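Local coordinates for putative aliphatic sulfonates-binding protein (Escherichia coli, PDB 2X26) that probably serves as the periplasmic binding protein that captures aliphatic sulfonates for uptake by an ABC transporter, at residues A[15-29]-A[201-215]. Residues are numbered along the deposited sequence; the frame is centred on the assembly and turned at random.
Sequences GMVLAKSHQLLEKRY and FIQGVLATFSEADAL
R28 meets E211 in an end-on, two-pronged salt bridge at the solvent-facing border between helices 24-28 and 199-218. R28 NH2 reaches E211 OE1 at 2.6 Å in a nearly straight bond (173°), and R28 NH1 reaches E211 OE2 at 2.8 Å. Both oxygens lie close to the guanidinium plane but are approached from above the plane of their carboxylate. The extended arginine chain passes T208, whose CG2 lies over one guanidinium face; T208 OG1 takes a further, weak bond from R28 NH1 and itself donates to G204 O at 2.9 Å. That carbonyl also accepts T208 N, from the opposite face of its plane.

Beside this pair Y29 offers a ring face to the edge of F201, a T-shaped stack with planes at 76°, while its OH lies against the G204 backbone, where any side chain would collide with it. With an alanine at Y29, the F201 edge would probably lose its aromatic partner and a gap would open beside G204.

Deeper, where 15-21 and 201-215 cross at 88°, apolar residues take over. F209 is a knob among G15, M16, A19 and L25, with M16 CG centred over its face, and small A212 fits among G15, L18, A19 and L24. Bare G15 lets the backbones close in, its CA 3.4 Å from F209 O; a water accepts from G15 N at 2.8 Å and donates to D213 OD2, which also salt-bridges R245. Knobs in the centre and paired charges at the rim imply that packing holds helix 199-218 to helices 14-21 and 24-28, with polar ties at the margins.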
loop_
_atom_site.group_PDB
_atom_site.type_symbol
_atom_site.label_atom_id
_atom_site.label_comp_id
_atom_site.label_asym_id
_atom_site.label_seq_id
_atom_site.Cartn_x
_atom_site.Cartn_y
_atom_site.Cartn_z
ATOM N N GLY A 15 -8.403 -4.553 -2.066
ATOM C CA GLY A 15 -9.624 -3.841 -2.532
ATOM C C GLY A 15 -9.648 -3.818 -4.075
ATOM O O GLY A 15 -10.680 -4.153 -4.718
ATOM N N MET A 16 -8.510 -3.427 -4.671
ATOM C CA MET A 16 -8.410 -3.385 -6.116
ATOM C C MET A 16 -8.610 -4.760 -6.752
ATOM O O MET A 16 -9.393 -4.884 -7.707
ATOM C CB MET A 16 -7.086 -2.774 -6.557
ATOM C CG MET A 16 -7.087 -1.270 -6.352
ATOM S SD MET A 16 -5.528 -0.641 -7.020
ATOM C CE MET A 16 -5.866 1.079 -6.980
ATOM N N VAL A 17 -7.942 -5.760 -6.223
ATOM C CA VAL A 17 -7.956 -7.112 -6.845
ATOM C C VAL A 17 -9.375 -7.698 -6.785
ATOM O O VAL A 17 -9.858 -8.254 -7.793
ATOM C CB VAL A 17 -6.924 -8.037 -6.170
ATOM C CG1 VAL A 17 -7.101 -9.535 -6.557
ATOM C CG2 VAL A 17 -5.492 -7.585 -6.588
ATOM N N LEU A 18 -10.036 -7.572 -5.629
ATOM C CA LEU A 18 -11.416 -8.057 -5.522
ATOM C C LEU A 18 -12.364 -7.229 -6.390
ATOM O O LEU A 18 -13.215 -7.794 -7.055
ATOM C CB LEU A 18 -11.912 -8.126 -4.078
ATOM C CG LEU A 18 -11.641 -9.523 -3.523
ATOM C CD1 LEU A 18 -10.197 -9.649 -3.107
ATOM C CD2 LEU A 18 -12.577 -9.841 -2.383
ATOM N N ALA A 19 -12.184 -5.898 -6.427
ATOM C CA ALA A 19 -13.026 -5.085 -7.326
ATOM C C ALA A 19 -12.870 -5.525 -8.787
ATOM O O ALA A 19 -13.856 -5.572 -9.547
ATOM C CB ALA A 19 -12.683 -3.569 -7.208
ATOM N N LYS A 20 -11.634 -5.751 -9.186
ATOM C CA LYS A 20 -11.334 -6.182 -10.558
ATOM C C LYS A 20 -11.988 -7.530 -10.870
ATOM O O LYS A 20 -12.693 -7.678 -11.871
ATOM C CB LYS A 20 -9.799 -6.245 -10.759
ATOM C CG LYS A 20 -9.393 -6.770 -12.139
ATOM C CD LYS A 20 -7.867 -7.053 -12.190
ATOM C CE LYS A 20 -7.454 -7.534 -13.603
ATOM N NZ LYS A 20 -7.919 -8.946 -13.912
ATOM N N SER A 21 -11.825 -8.474 -9.956
ATOM C CA SER A 21 -12.339 -9.823 -10.158
ATOM C C SER A 21 -13.855 -9.817 -10.281
ATOM O O SER A 21 -14.442 -10.569 -11.105
ATOM C CB SER A 21 -11.928 -10.707 -8.989
ATOM O OG SER A 21 -10.542 -10.960 -9.046
ATOM N N HIS A 22 -14.511 -8.979 -9.467
ATOM C CA HIS A 22 -15.969 -8.906 -9.484
ATOM C C HIS A 22 -16.525 -7.945 -10.512
ATOM O O HIS A 22 -17.731 -7.784 -10.637
ATOM C CB HIS A 22 -16.505 -8.599 -8.076
ATOM C CG HIS A 22 -16.307 -9.730 -7.122
ATOM N ND1 HIS A 22 -17.300 -10.643 -6.858
ATOM C CD2 HIS A 22 -15.249 -10.101 -6.380
ATOM C CE1 HIS A 22 -16.855 -11.540 -5.994
ATOM N NE2 HIS A 22 -15.616 -11.227 -5.672
ATOM N N GLN A 23 -15.635 -7.325 -11.287
ATOM C CA GLN A 23 -16.018 -6.365 -12.319
ATOM C C GLN A 23 -16.855 -5.205 -11.807
ATOM O O GLN A 23 -17.681 -4.663 -12.515
ATOM C CB GLN A 23 -16.678 -7.061 -13.545
ATOM C CG GLN A 23 -15.630 -7.966 -14.236
ATOM C CD GLN A 23 -16.093 -8.541 -15.552
ATOM O OE1 GLN A 23 -17.216 -8.328 -15.958
ATOM N NE2 GLN A 23 -15.208 -9.268 -16.233
ATOM N N LEU A 24 -16.640 -4.818 -10.559
ATOM C CA LEU A 24 -17.491 -3.785 -9.942
ATOM C C LEU A 24 -17.404 -2.427 -10.629
ATOM O O LEU A 24 -18.434 -1.788 -10.834
ATOM C CB LEU A 24 -17.149 -3.629 -8.466
ATOM C CG LEU A 24 -17.343 -4.866 -7.577
ATOM C CD1 LEU A 24 -16.888 -4.479 -6.191
ATOM C CD2 LEU A 24 -18.823 -5.373 -7.614
ATOM N N LEU A 25 -16.200 -2.009 -11.026
ATOM C CA LEU A 25 -16.046 -0.702 -11.682
ATOM C C LEU A 25 -16.623 -0.704 -13.080
ATOM O O LEU A 25 -17.235 0.255 -13.505
ATOM C CB LEU A 25 -14.575 -0.277 -11.746
ATOM C CG LEU A 25 -13.927 0.105 -10.425
ATOM C CD1 LEU A 25 -12.534 0.636 -10.663
ATOM C CD2 LEU A 25 -14.719 1.143 -9.609
ATOM N N GLU A 26 -16.414 -1.799 -13.796
ATOM C CA GLU A 26 -16.960 -1.892 -15.141
ATOM C C GLU A 26 -18.481 -1.770 -15.091
ATOM O O GLU A 26 -19.066 -1.099 -15.941
ATOM C CB GLU A 26 -16.506 -3.184 -15.817
ATOM C CG GLU A 26 -15.003 -3.239 -16.175
ATOM C CD GLU A 26 -14.115 -3.695 -15.054
ATOM O OE1 GLU A 26 -14.589 -3.898 -13.921
ATOM O OE2 GLU A 26 -12.904 -3.863 -15.313
ATOM N N LYS A 27 -19.102 -2.401 -14.101
ATOM C CA LYS A 27 -20.542 -2.370 -13.984
ATOM C C LYS A 27 -21.020 -1.023 -13.442
ATOM O O LYS A 27 -22.042 -0.503 -13.908
ATOM C CB LYS A 27 -21.009 -3.499 -13.079
ATOM C CG LYS A 27 -20.806 -4.872 -13.681
ATOM C CD LYS A 27 -21.403 -5.946 -12.775
ATOM C CE LYS A 27 -20.546 -6.249 -11.550
ATOM N NZ LYS A 27 -21.315 -6.768 -10.350
ATOM N N ARG A 28 -20.266 -0.424 -12.477
ATOM C CA ARG A 28 -20.734 0.854 -11.914
ATOM C C ARG A 28 -20.578 2.063 -12.790
ATOM O O ARG A 28 -21.388 2.985 -12.709
ATOM C CB ARG A 28 -20.094 1.171 -10.594
ATOM C CG ARG A 28 -20.552 0.232 -9.602
ATOM C CD ARG A 28 -20.048 0.587 -8.274
ATOM N NE ARG A 28 -20.431 -0.497 -7.412
ATOM C CZ ARG A 28 -20.247 -0.488 -6.111
ATOM N NH1 ARG A 28 -19.664 0.564 -5.550
ATOM N NH2 ARG A 28 -20.643 -1.530 -5.396
ATOM N N TYR A 29 -19.542 2.057 -13.612
ATOM C CA TYR A 29 -19.206 3.134 -14.500
ATOM C C TYR A 29 -19.158 2.594 -15.991
ATOM O O TYR A 29 -18.088 2.495 -16.585
ATOM C CB TYR A 29 -17.873 3.721 -14.065
ATOM C CG TYR A 29 -17.902 4.181 -12.625
ATOM C CD1 TYR A 29 -18.510 5.394 -12.278
ATOM C CD2 TYR A 29 -17.333 3.413 -11.602
ATOM C CE1 TYR A 29 -18.556 5.825 -10.921
ATOM C CE2 TYR A 29 -17.391 3.838 -10.248
ATOM C CZ TYR A 29 -17.980 5.063 -9.934
ATOM O OH TYR A 29 -18.052 5.529 -8.620
ATOM N N PHE A 201 -15.931 11.195 -8.870
ATOM C CA PHE A 201 -15.616 9.891 -9.470
ATOM C C PHE A 201 -14.634 9.110 -8.629
ATOM O O PHE A 201 -14.868 7.944 -8.321
ATOM C CB PHE A 201 -15.065 10.071 -10.910
ATOM C CG PHE A 201 -14.635 8.788 -11.568
ATOM C CD1 PHE A 201 -15.574 7.842 -11.969
ATOM C CD2 PHE A 201 -13.294 8.547 -11.824
ATOM C CE1 PHE A 201 -15.170 6.642 -12.580
ATOM C CE2 PHE A 201 -12.900 7.377 -12.452
ATOM C CZ PHE A 201 -13.838 6.427 -12.831
ATOM N N ILE A 202 -13.550 9.760 -8.224
ATOM C CA ILE A 202 -12.512 9.098 -7.443
ATOM C C ILE A 202 -13.081 8.630 -6.093
ATOM O O ILE A 202 -12.780 7.538 -5.596
ATOM C CB ILE A 202 -11.309 10.035 -7.231
ATOM C CG1 ILE A 202 -10.535 10.205 -8.555
ATOM C CG2 ILE A 202 -10.378 9.506 -6.117
ATOM C CD1 ILE A 202 -9.973 8.900 -9.099
ATOM N N GLN A 203 -13.927 9.463 -5.512
ATOM C CA GLN A 203 -14.484 9.096 -4.230
ATOM C C GLN A 203 -15.325 7.832 -4.346
ATOM O O GLN A 203 -15.255 6.946 -3.466
ATOM C CB GLN A 203 -15.294 10.256 -3.664
ATOM C CG GLN A 203 -14.402 11.452 -3.344
ATOM C CD GLN A 203 -15.169 12.515 -2.593
ATOM O OE1 GLN A 203 -15.795 12.219 -1.575
ATOM N NE2 GLN A 203 -15.166 13.740 -3.114
ATOM N N GLY A 204 -16.041 7.721 -5.451
ATOM C CA GLY A 204 -16.922 6.596 -5.688
ATOM C C GLY A 204 -16.064 5.389 -5.993
ATOM O O GLY A 204 -16.410 4.257 -5.588
ATOM N N VAL A 205 -14.958 5.623 -6.712
ATOM C CA VAL A 205 -14.055 4.497 -7.051
ATOM C C VAL A 205 -13.473 3.914 -5.757
ATOM O O VAL A 205 -13.452 2.670 -5.531
ATOM C CB VAL A 205 -12.935 4.903 -8.072
ATOM C CG1 VAL A 205 -11.866 3.858 -8.124
ATOM C CG2 VAL A 205 -13.561 5.124 -9.480
ATOM N N LEU A 206 -12.950 4.789 -4.911
ATOM C CA LEU A 206 -12.352 4.340 -3.650
ATOM C C LEU A 206 -13.393 3.635 -2.775
ATOM O O LEU A 206 -13.091 2.589 -2.182
ATOM C CB LEU A 206 -11.697 5.508 -2.902
ATOM C CG LEU A 206 -10.524 6.176 -3.666
ATOM C CD1 LEU A 206 -9.995 7.375 -2.908
ATOM C CD2 LEU A 206 -9.419 5.214 -3.952
ATOM N N ALA A 207 -14.606 4.145 -2.770
ATOM C CA ALA A 207 -15.669 3.549 -1.972
ATOM C C ALA A 207 -15.959 2.142 -2.474
ATOM O O ALA A 207 -16.172 1.219 -1.653
ATOM C CB ALA A 207 -16.923 4.436 -2.051
ATOM N N THR A 208 -15.886 1.962 -3.814
ATOM C CA THR A 208 -16.014 0.657 -4.453
ATOM C C THR A 208 -14.894 -0.302 -4.021
ATOM O O THR A 208 -15.162 -1.458 -3.743
ATOM C CB THR A 208 -15.998 0.779 -5.977
ATOM O OG1 THR A 208 -17.090 1.596 -6.396
ATOM C CG2 THR A 208 -16.221 -0.573 -6.611
ATOM N N PHE A 209 -13.642 0.164 -3.958
ATOM C CA PHE A 209 -12.551 -0.722 -3.477
ATOM C C PHE A 209 -12.784 -1.125 -2.032
ATOM O O PHE A 209 -12.454 -2.236 -1.624
ATOM C CB PHE A 209 -11.178 -0.056 -3.544
ATOM C CG PHE A 209 -10.752 0.342 -4.937
ATOM C CD1 PHE A 209 -11.114 -0.398 -6.047
ATOM C CD2 PHE A 209 -9.900 1.437 -5.104
ATOM C CE1 PHE A 209 -10.677 -0.014 -7.342
ATOM C CE2 PHE A 209 -9.404 1.810 -6.362
ATOM C CZ PHE A 209 -9.819 1.107 -7.489
ATOM N N SER A 210 -13.297 -0.202 -1.239
ATOM C CA SER A 210 -13.560 -0.555 0.187
ATOM C C SER A 210 -14.695 -1.613 0.286
ATOM O O SER A 210 -14.604 -2.532 1.120
ATOM C CB SER A 210 -13.860 0.718 1.006
ATOM O OG SER A 210 -14.094 0.352 2.361
ATOM N N GLU A 211 -15.745 -1.489 -0.523
ATOM C CA GLU A 211 -16.813 -2.520 -0.588
ATOM C C GLU A 211 -16.231 -3.868 -1.033
ATOM O O GLU A 211 -16.613 -4.938 -0.546
ATOM C CB GLU A 211 -17.911 -2.149 -1.580
ATOM C CG GLU A 211 -18.757 -0.975 -1.193
ATOM C CD GLU A 211 -19.756 -0.640 -2.290
ATOM O OE1 GLU A 211 -20.484 -1.557 -2.753
ATOM O OE2 GLU A 211 -19.788 0.527 -2.729
ATOM N N ALA A 212 -15.331 -3.803 -1.999
ATOM C CA ALA A 212 -14.716 -5.004 -2.522
ATOM C C ALA A 212 -13.830 -5.663 -1.472
ATOM O O ALA A 212 -13.867 -6.899 -1.327
ATOM C CB ALA A 212 -13.889 -4.684 -3.822
ATOM N N ASP A 213 -13.083 -4.873 -0.691
ATOM C CA ASP A 213 -12.240 -5.436 0.367
ATOM C C ASP A 213 -13.130 -6.170 1.389
ATOM O O ASP A 213 -12.766 -7.262 1.834
ATOM C CB ASP A 213 -11.411 -4.328 1.047
ATOM C CG ASP A 213 -10.258 -4.875 1.881
ATOM O OD1 ASP A 213 -10.489 -5.718 2.785
ATOM O OD2 ASP A 213 -9.123 -4.421 1.694
ATOM N N ALA A 214 -14.314 -5.635 1.651
ATOM C CA ALA A 214 -15.237 -6.253 2.636
ATOM C C ALA A 214 -15.721 -7.665 2.229
ATOM O O ALA A 214 -16.163 -8.472 3.090
ATOM C CB ALA A 214 -16.375 -5.382 2.844
ATOM N N LEU A 215 -15.667 -7.951 0.927
ATOM C CA LEU A 215 -15.979 -9.302 0.446
ATOM C C LEU A 215 -15.057 -10.321 1.057
ATOM O O LEU A 215 -15.444 -11.485 1.155
ATOM C CB LEU A 215 -15.931 -9.384 -1.100
ATOM C CG LEU A 215 -16.925 -8.447 -1.808
ATOM C CD1 LEU A 215 -16.688 -8.499 -3.325
ATOM C CD2 LEU A 215 -18.412 -8.742 -1.488
HETATM O O HOH W 1 -7.632 -3.067 0.175
#